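PDB 3OG2: beta-galactosidase from Trichoderma reesei, which probably hydrolyses terminal non-reducing beta-D-galactose residues from beta-D-galactosides, as a family 35 glycoside hydrolase. Local coordinates for residues I471-E476 against Y558-L563; G717-R722 against R774-T779; A724-F729 against D768-G773. All coordinates share one frame; numbering follows the deposited sequence.

Overall arrangement
Following the chain from the N terminus, contact 1 (471-476 with 558-563) comes first and closes a loop of 81 residues, joining an outermost strand of a five-stranded mixed sheet to the short strand that borders the next, eight-stranded sheet. Contact 2 opens only after it, pairing 717-722 with 774-779 within one antiparallel sheet across 51 residues; it lies on the opposite side of the chain's centre, its nearest atoms about 53 Å from those of contact 1. Contact 3 (724-729 with 768-773), nested inside that second loop, ties the start of strand 726-733, in a three-stranded sheet, to the loop after strand 760-767. The two sheets meet where contacts 2 and 3 touch, Phe719 against Gln726.

Contact 1: residues I471-E476 against Y558-L563; sequences IFTWNE and YWVPTL
Phe472 and Thr473 of strand 470-476 face Tyr558 and Val560 across a gap too wide for strand pairing: Phe472 CA lies 8.6 Å from Tyr558 CA, and Thr473 CA 7.8 Å from Val560 CA. No hydrogen bond joins the two segments. Each backbone is instead paired within its own sheet, Phe472 and Thr473 with Val484, and Trp559 with Ile584, so the contact is made by side chains.

The Phe472 ring carries most of it. CG stands anti to the backbone N (chi1 172°), and the far rim of the ring reaches the other segment: CE2 lies 3.5 Å from Tyr558 CB and also 3.5 Å from Val560 CG2. Both carbons approach the ring obliquely. The neighbouring rim atom, Phe472 CZ, comes within 3.6 Å of Tyr558 O. Tyr558 takes part through CB and the backbone O; its CG lies beside the backbone N (chi1 -79°), and the ring runs away from 471-476 to a hydrogen bond between OH and Arg537.

Val560 meets its partners tip to tip. Besides touching Phe472, its CG2 methyl stands 3.9 Å from Thr473 CB. The same methyl is equally near the OG1 and CG2 branches of Thr473, so it confronts the whole fork rather than one arm.

Helix 357-370 flanks this cluster: Leu364 touches Phe472, Gln367 touches Val560, and Lys363 NZ bonds to Tyr558 O. Strand 470-476 and the short strand 558-559, with the loop after it, border different sheets. The segments come from the parts of the chain matched to family domains 2 and 3, meeting where the first passes into the second. Such apolar contact is consistent with a junction between the two sheet domains, packed against helix 357-370 of the TIM-barrel region and away from the galactose site.

Contact 2: residues G717-R722 against R774-T779; sequences GRFTAR and RRYILT
Phe719 lays a face of its ring over the CB of Tyr776, the residue directly across from it. Tyr776 CB is 3.9 Å from the centroid of the Phe719 ring and 24° off its normal, which makes this a CH-pi contact. The two rings are nearly parallel, but their centroids are 5.8 Å apart and they barely overlap. The ring's CE1 rim also lies 4.0 Å from Leu778 CD1, and at the other end of the row Tyr776 CE1 stands 3.9 Å from Ala721 CB.

This side of the sheet faces inward. Strands 713-720 and 775-782 run antiparallel inside a five-stranded sheet, and Phe719 and Leu778 touch Gln726 and Leu728 of a second sheet, consistent with the beta-sandwich of galactose-binding-like domains. Gly717 with Leu778 and Phe719 with Tyr776 are hydrogen-bonded pairs, and Tyr776 N to Phe719 O measures 2.9 Å. Ala721 N continues the ladder to Arg774 O.

On the other side, Arg718 and Ile777 lie side by side. Ile777 CD1 is centred 4.0 Å above the Arg718 guanidinium plane. Arg775 crosses Arg718 with its guanidinium turned 86° from the other, and Arg718 CD sits over one face of it, toward the rim. Arg718 NE and Arg775 NH1 are 4.2 Å apart; Arg718 also forms a salt bridge with Asp677, which may offset this like-charge proximity.

Contact 3: residues A724-F729 against D768-G773; sequences ARQQLF and DRLVRG
Arg725 reaches Asp768 by an extended start and a single bend: CG is anti to the backbone N (chi1 -178°), and the turn at chi3 (-76°) swings NE toward the carboxylate. Asp768 CG is likewise anti to its own backbone N. The resulting salt bridge is side-on and two-pronged, with Arg725 NE 3.0 Å from Asp768 OD1 and Arg725 NH2 2.8 Å from Asp768 OD2. Both oxygens lie close to the guanidinium plane, yet each is met from above the carboxylate plane; the two planes are 70° apart.

Beside it, Leu770 N donates to Ala724 O at 2.8 Å, using a lone pair in the carbonyl plane, and Ala724 CA returns a C-H contact to Leu770 O at 3.3 Å. Leu770 turns inward and crosses Gln726 at about a right angle, its CD1 lying 3.9 Å from Gln726 CG. The amide oxygen of Gln726 is occupied by Arg722 N and Thr723 N.

The start of strand 726-733 is thus tied to the loop that follows strand 760-767. The ion pair lies toward solvent, while Leu770 packs on the buried Gln726 side chain, and the two-nitrogen grip would be expected to restrict rotation of both charged groups.

Contact 1: residues I471-E476 against Y558-L563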
loop_
_atom_site.group_PDB
_atom_site.type_symbol
_atom_site.label_atom_id
_atom_site.label_comp_id
_atom_site.label_asym_id
_atom_site.label_seq_id
_atom_site.Cartn_x
_atom_site.Cartn_y
_atom_site.Cartn_z
ATOM N N ILE A 471 28.027 1.113 0.325
ATOM C CA ILE A 471 28.068 -0.240 -0.200
ATOM C C ILE A 471 26.704 -0.590 -0.763
ATOM O O ILE A 471 25.686 -0.425 -0.080
ATOM C CB ILE A 471 28.419 -1.210 0.934
ATOM C CG1 ILE A 471 29.855 -1.016 1.393
ATOM C CG2 ILE A 471 28.227 -2.676 0.522
ATOM C CD1 ILE A 471 30.079 -0.570 2.762
ATOM N N PHE A 472 26.674 -1.024 -1.999
ATOM C CA PHE A 472 25.454 -1.560 -2.618
ATOM C C PHE A 472 25.339 -3.054 -2.305
ATOM O O PHE A 472 24.331 -3.527 -1.787
ATOM C CB PHE A 472 25.454 -1.270 -4.137
ATOM C CG PHE A 472 24.293 -1.997 -4.781
ATOM C CD1 PHE A 472 22.980 -1.546 -4.567
ATOM C CD2 PHE A 472 24.497 -3.108 -5.579
ATOM C CE1 PHE A 472 21.920 -2.216 -5.155
ATOM C CE2 PHE A 472 23.421 -3.779 -6.162
ATOM C CZ PHE A 472 22.126 -3.326 -5.969
ATOM N N THR A 473 26.381 -3.824 -2.607
ATOM C CA THR A 473 26.383 -5.250 -2.298
ATOM C C THR A 473 27.803 -5.756 -2.317
ATOM O O THR A 473 28.730 -5.047 -2.802
ATOM C CB THR A 473 25.507 -6.050 -3.291
ATOM O OG1 THR A 473 25.212 -7.332 -2.719
ATOM C CG2 THR A 473 26.214 -6.290 -4.630
ATOM N N TRP A 474 27.987 -6.970 -1.831
ATOM C CA TRP A 474 29.269 -7.655 -2.077
ATOM C C TRP A 474 28.954 -9.141 -1.990
ATOM O O TRP A 474 27.968 -9.511 -1.341
ATOM C CB TRP A 474 30.366 -7.257 -1.086
ATOM C CG TRP A 474 30.056 -7.651 0.324
ATOM C CD1 TRP A 474 29.425 -6.865 1.252
ATOM C CD2 TRP A 474 30.338 -8.895 0.967
ATOM N NE1 TRP A 474 29.292 -7.547 2.436
ATOM C CE2 TRP A 474 29.840 -8.792 2.291
ATOM C CE3 TRP A 474 30.951 -10.080 0.521
ATOM C CZ2 TRP A 474 29.964 -9.853 3.168
ATOM C CZ3 TRP A 474 31.074 -11.149 1.411
ATOM C CH2 TRP A 474 30.568 -11.006 2.732
ATOM N N ASN A 475 29.771 -9.976 -2.642
ATOM C CA ASN A 475 29.633 -11.402 -2.448
ATOM C C ASN A 475 30.959 -12.064 -2.787
ATOM O O ASN A 475 31.768 -11.562 -3.558
ATOM C CB ASN A 475 28.488 -11.997 -3.325
ATOM C CG ASN A 475 27.906 -13.202 -2.602
ATOM O OD1 ASN A 475 28.532 -13.834 -1.683
ATOM N ND2 ASN A 475 26.682 -13.539 -2.869
ATOM N N GLU A 476 31.167 -13.211 -2.162
ATOM C CA GLU A 476 32.293 -14.110 -2.413
ATOM C C GLU A 476 31.822 -15.144 -3.432
ATOM O O GLU A 476 31.004 -15.989 -3.097
ATOM C CB GLU A 476 32.725 -14.749 -1.094
ATOM C CG GLU A 476 33.916 -15.685 -1.385
ATOM C CD GLU A 476 34.634 -16.203 -0.173
ATOM O OE1 GLU A 476 34.496 -15.605 0.914
ATOM O OE2 GLU A 476 35.352 -17.199 -0.365
ATOM N N TYR A 558 21.419 -1.745 -10.780
ATOM C CA TYR A 558 21.971 -3.042 -10.380
ATOM C C TYR A 558 20.954 -3.832 -9.539
ATOM O O TYR A 558 20.079 -3.239 -8.872
ATOM C CB TYR A 558 23.244 -2.842 -9.499
ATOM C CG TYR A 558 24.501 -2.511 -10.269
ATOM C CD1 TYR A 558 24.615 -1.302 -11.001
ATOM C CD2 TYR A 558 25.617 -3.338 -10.273
ATOM C CE1 TYR A 558 25.794 -1.007 -11.690
ATOM C CE2 TYR A 558 26.803 -3.052 -10.968
ATOM C CZ TYR A 558 26.857 -1.870 -11.667
ATOM O OH TYR A 558 28.025 -1.569 -12.381
ATOM N N TRP A 559 21.114 -5.157 -9.568
ATOM C CA TRP A 559 20.161 -6.060 -8.960
ATOM C C TRP A 559 20.934 -7.192 -8.335
ATOM O O TRP A 559 22.013 -7.558 -8.829
ATOM C CB TRP A 559 19.205 -6.636 -10.041
ATOM C CG TRP A 559 18.473 -5.571 -10.788
ATOM C CD1 TRP A 559 18.889 -5.001 -11.963
ATOM C CD2 TRP A 559 17.245 -4.936 -10.453
ATOM N NE1 TRP A 559 17.972 -4.045 -12.387
ATOM C CE2 TRP A 559 16.960 -3.984 -11.457
ATOM C CE3 TRP A 559 16.350 -5.074 -9.362
ATOM C CZ2 TRP A 559 15.823 -3.169 -11.454
ATOM C CZ3 TRP A 559 15.229 -4.254 -9.380
ATOM C CH2 TRP A 559 14.958 -3.330 -10.380
ATOM N N VAL A 560 20.371 -7.782 -7.275
ATOM C CA VAL A 560 21.050 -8.886 -6.613
ATOM C C VAL A 560 20.074 -10.018 -6.349
ATOM O O VAL A 560 19.705 -10.329 -5.196
ATOM C CB VAL A 560 21.716 -8.434 -5.300
ATOM C CG1 VAL A 560 22.691 -9.502 -4.814
ATOM C CG2 VAL A 560 22.450 -7.097 -5.440
ATOM N N PRO A 561 19.628 -10.706 -7.399
ATOM C CA PRO A 561 18.747 -11.875 -7.193
ATOM C C PRO A 561 19.525 -12.987 -6.495
ATOM O O PRO A 561 20.719 -13.182 -6.701
ATOM C CB PRO A 561 18.382 -12.271 -8.665
ATOM C CG PRO A 561 19.634 -11.856 -9.410
ATOM C CD PRO A 561 19.975 -10.501 -8.809
ATOM N N THR A 562 18.790 -13.707 -5.639
ATOM C CA THR A 562 19.413 -14.771 -4.844
ATOM C C THR A 562 19.336 -16.099 -5.596
ATOM O O THR A 562 18.372 -16.379 -6.337
ATOM C CB THR A 562 18.726 -14.888 -3.480
ATOM O OG1 THR A 562 17.319 -15.173 -3.679
ATOM C CG2 THR A 562 18.854 -13.593 -2.692
ATOM N N LEU A 563 20.330 -16.936 -5.433
ATOM C CA LEU A 563 20.302 -18.271 -6.025
ATOM C C LEU A 563 19.460 -19.228 -5.197
ATOM O O LEU A 563 19.610 -19.333 -3.965
ATOM C CB LEU A 563 21.749 -18.814 -6.063
ATOM C CG LEU A 563 22.605 -18.207 -7.165
ATOM C CD1 LEU A 563 24.063 -18.603 -7.007
ATOM C CD2 LEU A 563 22.137 -18.706 -8.550
#

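Contact 2: residues G717-R722 against R774-T779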
loop_
_atom_site.group_PDB
_atom_site.type_symbol
_atom_site.label_atom_id
_atom_site.label_comp_id
_atom_site.label_asym_id
_atom_site.label_seq_id
_atom_site.Cartn_x
_atom_site.Cartn_y
_atom_site.Cartn_z
ATOM N N GLY A 717 -40.161 8.169 1.648
ATOM C CA GLY A 717 -41.004 8.616 2.729
ATOM C C GLY A 717 -42.390 9.026 2.245
ATOM O O GLY A 717 -42.515 9.952 1.413
ATOM N N ARG A 718 -43.428 8.357 2.749
ATOM C CA ARG A 718 -44.803 8.667 2.380
ATOM C C ARG A 718 -45.425 9.650 3.376
ATOM O O ARG A 718 -45.303 9.435 4.603
ATOM C CB ARG A 718 -45.647 7.400 2.418
ATOM C CG ARG A 718 -45.507 6.527 1.193
ATOM C CD ARG A 718 -46.108 5.160 1.456
ATOM N NE ARG A 718 -46.247 4.309 0.282
ATOM C CZ ARG A 718 -45.272 3.685 -0.342
ATOM N NH1 ARG A 718 -43.997 3.808 0.085
ATOM N NH2 ARG A 718 -45.541 2.922 -1.413
ATOM N N PHE A 719 -46.121 10.651 2.874
ATOM C CA PHE A 719 -46.895 11.503 3.755
ATOM C C PHE A 719 -48.185 11.920 3.050
ATOM O O PHE A 719 -48.256 11.861 1.797
ATOM C CB PHE A 719 -46.110 12.763 4.179
ATOM C CG PHE A 719 -45.813 13.773 3.075
ATOM C CD1 PHE A 719 -44.608 13.678 2.350
ATOM C CD2 PHE A 719 -46.704 14.811 2.786
ATOM C CE1 PHE A 719 -44.362 14.646 1.362
ATOM C CE2 PHE A 719 -46.466 15.735 1.800
ATOM C CZ PHE A 719 -45.263 15.665 1.090
ATOM N N THR A 720 -49.155 12.382 3.834
ATOM C CA THR A 720 -50.379 12.969 3.255
ATOM C C THR A 720 -50.327 14.453 3.406
ATOM O O THR A 720 -50.090 14.957 4.493
ATOM C CB THR A 720 -51.573 12.376 4.046
ATOM O OG1 THR A 720 -51.561 10.950 3.857
ATOM C CG2 THR A 720 -52.842 13.015 3.480
ATOM N N ALA A 721 -50.488 15.189 2.305
ATOM C CA ALA A 721 -50.382 16.633 2.413
ATOM C C ALA A 721 -51.472 17.187 3.301
ATOM O O ALA A 721 -52.662 16.869 3.105
ATOM C CB ALA A 721 -50.412 17.286 1.026
ATOM N N ARG A 722 -51.083 18.073 4.221
ATOM C CA ARG A 722 -52.034 18.783 5.072
ATOM C C ARG A 722 -52.328 20.172 4.572
ATOM O O ARG A 722 -53.458 20.654 4.713
ATOM C CB ARG A 722 -51.510 18.850 6.514
ATOM C CG ARG A 722 -51.555 17.397 7.046
ATOM C CD ARG A 722 -52.397 17.382 8.320
ATOM N NE ARG A 722 -51.673 16.557 9.306
ATOM C CZ ARG A 722 -51.162 17.149 10.379
ATOM N NH1 ARG A 722 -51.353 18.458 10.489
ATOM N NH2 ARG A 722 -50.503 16.463 11.289
ATOM N N ARG A 774 -53.802 14.367 -0.452
ATOM C CA ARG A 774 -53.192 13.407 -1.368
ATOM C C ARG A 774 -51.923 12.881 -0.753
ATOM O O ARG A 774 -51.237 13.600 -0.011
ATOM C CB ARG A 774 -52.933 14.122 -2.707
ATOM C CG ARG A 774 -52.376 13.225 -3.789
ATOM C CD ARG A 774 -52.263 13.967 -5.125
ATOM N NE ARG A 774 -53.633 14.253 -5.626
ATOM C CZ ARG A 774 -53.823 14.638 -6.897
ATOM N NH1 ARG A 774 -52.768 14.786 -7.691
ATOM N NH2 ARG A 774 -54.984 14.910 -7.457
ATOM N N ARG A 775 -51.582 11.644 -1.025
ATOM C CA ARG A 775 -50.335 11.046 -0.593
ATOM C C ARG A 775 -49.229 11.354 -1.598
ATOM O O ARG A 775 -49.394 11.291 -2.820
ATOM C CB ARG A 775 -50.516 9.529 -0.519
ATOM C CG ARG A 775 -49.228 8.878 0.050
ATOM C CD ARG A 775 -49.537 7.451 0.466
ATOM N NE ARG A 775 -49.787 7.320 1.901
ATOM C CZ ARG A 775 -50.034 6.148 2.498
ATOM N NH1 ARG A 775 -50.060 5.037 1.764
ATOM N NH2 ARG A 775 -50.257 6.054 3.803
ATOM N N TYR A 776 -48.084 11.696 -1.052
ATOM C CA TYR A 776 -46.872 11.976 -1.779
ATOM C C TYR A 776 -45.729 11.097 -1.295
ATOM O O TYR A 776 -45.764 10.639 -0.147
ATOM C CB TYR A 776 -46.433 13.472 -1.527
ATOM C CG TYR A 776 -47.384 14.383 -2.273
ATOM C CD1 TYR A 776 -48.575 14.800 -1.653
ATOM C CD2 TYR A 776 -47.103 14.821 -3.557
ATOM C CE1 TYR A 776 -49.457 15.645 -2.327
ATOM C CE2 TYR A 776 -47.985 15.644 -4.252
ATOM C CZ TYR A 776 -49.162 16.047 -3.620
ATOM O OH TYR A 776 -50.052 16.840 -4.276
ATOM N N ILE A 777 -44.750 10.889 -2.157
ATOM C CA ILE A 777 -43.596 10.069 -1.759
ATOM C C ILE A 777 -42.305 10.855 -1.993
ATOM O O ILE A 777 -42.041 11.245 -3.140
ATOM C CB ILE A 777 -43.538 8.713 -2.520
ATOM C CG1 ILE A 777 -44.820 7.935 -2.301
ATOM C CG2 ILE A 777 -42.316 7.947 -2.063
ATOM C CD1 ILE A 777 -44.857 6.589 -3.044
ATOM N N LEU A 778 -41.553 11.054 -0.940
ATOM C CA LEU A 778 -40.214 11.628 -1.064
ATOM C C LEU A 778 -39.242 10.520 -1.358
ATOM O O LEU A 778 -39.217 9.511 -0.675
ATOM C CB LEU A 778 -39.861 12.299 0.268
ATOM C CG LEU A 778 -40.580 13.590 0.531
ATOM C CD1 LEU A 778 -40.519 13.932 2.023
ATOM C CD2 LEU A 778 -39.986 14.744 -0.284
ATOM N N THR A 779 -38.417 10.689 -2.375
ATOM C CA THR A 779 -37.312 9.755 -2.607
ATOM C C THR A 779 -36.033 10.519 -2.295
ATOM O O THR A 779 -35.786 11.578 -2.860
ATOM C CB THR A 779 -37.276 9.211 -4.061
ATOM O OG1 THR A 779 -38.445 8.426 -4.306
ATOM C CG2 THR A 779 -36.080 8.297 -4.258
HETATM O O HOH W 1 -49.403 8.857 3.899
#

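Contact 3: residues A724-F729 against D768-G773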
loop_
_atom_site.group_PDB
_atom_site.type_symbol
_atom_site.label_atom_id
_atom_site.label_comp_id
_atom_site.label_asym_id
_atom_site.label_seq_id
_atom_site.Cartn_x
_atom_site.Cartn_y
_atom_site.Cartn_z
ATOM N N ALA A 724 -51.180 23.130 1.186
ATOM C CA ALA A 724 -50.631 23.151 -0.161
ATOM C C ALA A 724 -49.131 23.412 -0.169
ATOM O O ALA A 724 -48.444 22.996 -1.085
ATOM C CB ALA A 724 -51.378 24.203 -0.957
ATOM N N ARG A 725 -48.636 24.118 0.843
ATOM C CA ARG A 725 -47.203 24.303 0.955
ATOM C C ARG A 725 -46.738 23.718 2.277
ATOM O O ARG A 725 -47.378 23.991 3.310
ATOM C CB ARG A 725 -46.868 25.810 0.915
ATOM C CG ARG A 725 -45.368 26.052 0.979
ATOM C CD ARG A 725 -45.033 27.516 0.714
ATOM N NE ARG A 725 -45.145 27.839 -0.729
ATOM C CZ ARG A 725 -44.867 29.033 -1.225
ATOM N NH1 ARG A 725 -44.484 30.023 -0.418
ATOM N NH2 ARG A 725 -44.991 29.208 -2.559
ATOM N N GLN A 726 -45.649 22.924 2.242
ATOM C CA GLN A 726 -45.081 22.323 3.442
ATOM C C GLN A 726 -43.586 22.609 3.424
ATOM O O GLN A 726 -43.048 22.858 2.349
ATOM C CB GLN A 726 -45.416 20.832 3.480
ATOM C CG GLN A 726 -46.956 20.718 3.618
ATOM C CD GLN A 726 -47.464 19.368 3.984
ATOM O OE1 GLN A 726 -48.612 19.199 4.371
ATOM N NE2 GLN A 726 -46.595 18.352 3.906
ATOM N N GLN A 727 -42.999 22.544 4.616
ATOM C CA GLN A 727 -41.593 22.823 4.743
ATOM C C GLN A 727 -40.932 21.531 5.225
ATOM O O GLN A 727 -41.361 20.949 6.213
ATOM C CB GLN A 727 -41.363 23.952 5.743
ATOM C CG GLN A 727 -42.010 25.283 5.311
ATOM C CD GLN A 727 -41.593 25.862 3.989
ATOM O OE1 GLN A 727 -42.407 26.616 3.383
ATOM N NE2 GLN A 727 -40.378 25.563 3.515
ATOM N N LEU A 728 -39.892 21.133 4.513
ATOM C CA LEU A 728 -39.153 19.934 4.868
ATOM C C LEU A 728 -37.732 20.277 5.306
ATOM O O LEU A 728 -37.001 20.998 4.616
ATOM C CB LEU A 728 -39.058 19.045 3.606
ATOM C CG LEU A 728 -38.193 17.798 3.771
ATOM C CD1 LEU A 728 -38.851 16.856 4.776
ATOM C CD2 LEU A 728 -38.036 17.175 2.374
ATOM N N PHE A 729 -37.332 19.759 6.439
ATOM C CA PHE A 729 -35.979 19.847 6.976
ATOM C C PHE A 729 -35.451 18.446 6.865
ATOM O O PHE A 729 -36.151 17.513 7.326
ATOM C CB PHE A 729 -35.993 20.311 8.451
ATOM C CG PHE A 729 -34.675 20.016 9.134
ATOM C CD1 PHE A 729 -33.552 20.736 8.753
ATOM C CD2 PHE A 729 -34.595 19.049 10.125
ATOM C CE1 PHE A 729 -32.349 20.479 9.370
ATOM C CE2 PHE A 729 -33.390 18.795 10.758
ATOM C CZ PHE A 729 -32.274 19.532 10.385
ATOM N N ASP A 768 -44.058 22.634 -2.433
ATOM C CA ASP A 768 -45.170 23.507 -2.763
ATOM C C ASP A 768 -46.159 22.888 -3.725
ATOM O O ASP A 768 -45.850 21.863 -4.373
ATOM C CB ASP A 768 -44.576 24.755 -3.447
ATOM C CG ASP A 768 -45.515 25.940 -3.397
ATOM O OD1 ASP A 768 -46.511 26.003 -2.639
ATOM O OD2 ASP A 768 -45.231 26.885 -4.170
ATOM N N ARG A 769 -47.348 23.501 -3.845
ATOM C CA ARG A 769 -48.324 23.153 -4.856
ATOM C C ARG A 769 -48.845 21.733 -4.636
ATOM O O ARG A 769 -49.121 20.981 -5.592
ATOM C CB ARG A 769 -47.766 23.332 -6.264
ATOM C CG ARG A 769 -47.396 24.816 -6.468
ATOM C CD ARG A 769 -46.842 25.091 -7.866
ATOM N NE ARG A 769 -45.484 24.532 -8.032
ATOM C CZ ARG A 769 -45.255 23.486 -8.801
ATOM N NH1 ARG A 769 -46.243 22.900 -9.455
ATOM N NH2 ARG A 769 -44.040 23.028 -8.918
ATOM N N LEU A 770 -49.004 21.381 -3.361
ATOM C CA LEU A 770 -49.552 20.046 -3.011
ATOM C C LEU A 770 -51.082 20.074 -2.951
ATOM O O LEU A 770 -51.674 21.110 -2.573
ATOM C CB LEU A 770 -49.045 19.588 -1.625
ATOM C CG LEU A 770 -47.539 19.725 -1.420
ATOM C CD1 LEU A 770 -47.202 19.335 0.020
ATOM C CD2 LEU A 770 -46.753 18.868 -2.396
ATOM N N VAL A 771 -51.658 18.912 -3.275
ATOM C CA VAL A 771 -53.104 18.730 -3.172
ATOM C C VAL A 771 -53.424 18.229 -1.771
ATOM O O VAL A 771 -52.995 17.109 -1.409
ATOM C CB VAL A 771 -53.572 17.737 -4.228
ATOM C CG1 VAL A 771 -55.092 17.478 -4.075
ATOM C CG2 VAL A 771 -53.238 18.320 -5.606
ATOM N N ARG A 772 -54.142 19.017 -0.989
ATOM C CA ARG A 772 -54.436 18.564 0.370
ATOM C C ARG A 772 -55.123 17.210 0.385
ATOM O O ARG A 772 -56.065 16.967 -0.408
ATOM C CB ARG A 772 -55.306 19.612 1.092
ATOM C CG ARG A 772 -54.679 20.939 1.430
ATOM C CD ARG A 772 -55.595 21.982 1.987
ATOM N NE ARG A 772 -56.723 21.512 2.760
ATOM C CZ ARG A 772 -57.187 22.190 3.821
ATOM N NH1 ARG A 772 -56.628 23.335 4.222
ATOM N NH2 ARG A 772 -58.227 21.694 4.484
ATOM N N GLY A 773 -54.692 16.363 1.328
ATOM C CA GLY A 773 -55.287 15.040 1.382
ATOM C C GLY A 773 -54.664 13.976 0.489
ATOM O O GLY A 773 -54.933 12.778 0.650
#